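Mannosylglycerate hydrolase MGH1-like glycoside hydrolase domain-containing protein (Thermus thermophilus HB8, PDB 4WVA) hydrolyses mannosylglycerate, a solute made by thermophiles under osmotic stress, to mannose and glycerate, and also cleaves glucosylglycerate. Local coordinates at the interface of chains A and B. Residues are numbered along the deposited sequence; one frame, centred on the assembly and turned at random. Chains: chain A/B, Uncharacterized protein.

The interface of chains A and B. Residues chain A 112, 116, 254; chain B 275, 277-278, 287, 293-294.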
# COMPACT_ATOMS: atom_id res chain seq x y z
N ARG A 112 1.75 -14.14 -18.06
CA ARG A 112 0.38 -13.81 -17.65
C ARG A 112 -0.39 -13.21 -18.84
O ARG A 112 -1.55 -13.55 -19.09
CB ARG A 112 0.36 -12.83 -16.48
CG ARG A 112 -1.06 -12.44 -16.10
CD ARG A 112 -1.11 -11.43 -14.97
NE ARG A 112 -2.50 -11.08 -14.66
CZ ARG A 112 -2.87 -10.21 -13.72
NH1 ARG A 112 -1.98 -9.59 -12.97
NH2 ARG A 112 -4.17 -9.96 -13.52
N GLU A 116 -3.70 -14.87 -20.54
CA GLU A 116 -5.02 -14.23 -20.46
C GLU A 116 -5.57 -13.89 -21.84
O GLU A 116 -6.80 -13.87 -22.03
CB GLU A 116 -4.96 -12.97 -19.60
CG GLU A 116 -4.75 -13.26 -18.11
CD GLU A 116 -4.75 -12.01 -17.25
OE1 GLU A 116 -4.77 -10.91 -17.83
OE2 GLU A 116 -4.71 -12.12 -16.02
N LEU A 254 -5.46 -18.12 -10.84
CA LEU A 254 -6.23 -18.54 -12.01
C LEU A 254 -6.09 -20.03 -12.33
O LEU A 254 -7.07 -20.67 -12.73
CB LEU A 254 -5.87 -17.69 -13.23
CG LEU A 254 -6.33 -16.23 -13.16
CD1 LEU A 254 -5.69 -15.41 -14.24
CD2 LEU A 254 -7.85 -16.13 -13.26
N ALA B 275 -4.92 -7.75 -7.61
CA ALA B 275 -4.67 -8.64 -8.73
C ALA B 275 -5.81 -8.64 -9.74
O ALA B 275 -5.60 -8.92 -10.91
CB ALA B 275 -4.41 -10.06 -8.26
N TRP B 277 -7.37 -6.23 -10.97
CA TRP B 277 -7.28 -5.12 -11.92
C TRP B 277 -6.74 -5.59 -13.27
O TRP B 277 -5.68 -6.21 -13.31
CB TRP B 277 -6.35 -4.05 -11.38
CG TRP B 277 -6.20 -2.87 -12.31
CD1 TRP B 277 -5.13 -2.57 -13.11
CD2 TRP B 277 -7.13 -1.81 -12.50
NE1 TRP B 277 -5.35 -1.40 -13.79
CE2 TRP B 277 -6.58 -0.92 -13.43
CE3 TRP B 277 -8.39 -1.53 -11.96
CZ2 TRP B 277 -7.25 0.24 -13.85
CZ3 TRP B 277 -9.05 -0.39 -12.37
CH2 TRP B 277 -8.48 0.49 -13.29
N ASP B 278 -7.45 -5.25 -14.34
CA ASP B 278 -7.00 -5.50 -15.69
C ASP B 278 -6.54 -4.20 -16.32
O ASP B 278 -7.32 -3.28 -16.55
CB ASP B 278 -8.13 -6.11 -16.54
CG ASP B 278 -7.62 -6.58 -17.89
OD1 ASP B 278 -7.72 -5.83 -18.85
OD2 ASP B 278 -6.99 -7.65 -17.93
N TRP B 287 -13.15 -13.13 -11.48
CA TRP B 287 -12.46 -14.24 -12.11
C TRP B 287 -13.25 -15.54 -12.05
O TRP B 287 -13.85 -15.88 -11.03
CB TRP B 287 -11.10 -14.46 -11.47
CG TRP B 287 -10.08 -13.41 -11.72
CD1 TRP B 287 -10.16 -12.33 -12.54
CD2 TRP B 287 -8.76 -13.39 -11.17
NE1 TRP B 287 -8.98 -11.63 -12.52
CE2 TRP B 287 -8.11 -12.26 -11.69
CE3 TRP B 287 -8.08 -14.21 -10.26
CZ2 TRP B 287 -6.80 -11.94 -11.34
CZ3 TRP B 287 -6.78 -13.88 -9.92
CH2 TRP B 287 -6.16 -12.75 -10.45
N GLU B 293 -9.97 -17.94 -15.88
CA GLU B 293 -9.90 -16.73 -16.70
C GLU B 293 -10.57 -15.55 -16.02
O GLU B 293 -11.63 -15.72 -15.41
CB GLU B 293 -10.69 -16.91 -17.99
CG GLU B 293 -10.17 -18.00 -18.87
CD GLU B 293 -11.05 -18.22 -20.08
OE1 GLU B 293 -12.09 -17.53 -20.26
OE2 GLU B 293 -10.70 -19.11 -20.86
N PRO B 294 -10.03 -14.34 -16.22
CA PRO B 294 -10.85 -13.18 -15.89
C PRO B 294 -12.15 -13.13 -16.69
O PRO B 294 -12.20 -13.52 -17.85
CB PRO B 294 -9.95 -12.00 -16.25
CG PRO B 294 -8.57 -12.56 -16.16
CD PRO B 294 -8.70 -13.95 -16.70
O HOH W 1 -6.34 -9.27 -15.93
O HOH W 2 -3.47 -7.07 -12.00
O HOH W 3 -7.11 -9.96 -19.44
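A:Arg112 and A:Glu116 on helix 107-117 and A:Leu254, the last residue of helix 235-254, meet B:Ala275 at the end of helix 260-275 and B:Trp287 and B:Pro294 on strands 287-288 and 293-294; B:Trp277 and B:Asp278 of strand 277-278 are reached through water. A:Arg112, long enough to span the gap, runs fully extended with CG opposite the backbone N (chi1 177°), and its guanidinium NH2 donates to the carbonyl B:Ala275 O at 3.2 Å, almost head-on (C=O...N 161°) but tilted from the guanidinium plane. That oxygen ends a helix, where carbonyls commonly lack a helical partner. Water 2 joins A:Arg112 NH1 to the carbonyls of B:Ala275 and B:Trp277. One turn along, A:Glu116 steadies the guanidinium: A:Arg112 NE gives OE2 a nearly straight, charge-paired hydrogen bond of 2.8 Å, in the guanidinium plane but from above the carboxylate plane. An alanine in place of A:Arg112 would probably leave B:Ala275 O without this donor and A:Glu116 without its countercharge. Waters 1 and 3 bridge A:Glu116 OE1 and B:Asp278 OD2, 3.9 Å apart, probably easing any repulsion if both are charged. A:Leu254 sets a branched apolar end against a flat aromatic face: its methyl CD2 lies over the six-membered ring of B:Trp287, towards the rim, 3.6 Å from indole atom CD2. B:Pro294 packs its rigid ring against the A:Glu116 carboxylate. This small patch of a contact that may not be biological lies outside the (alpha/alpha)6-barrel, its centre about 21 Å from the proton donor B:Asp165.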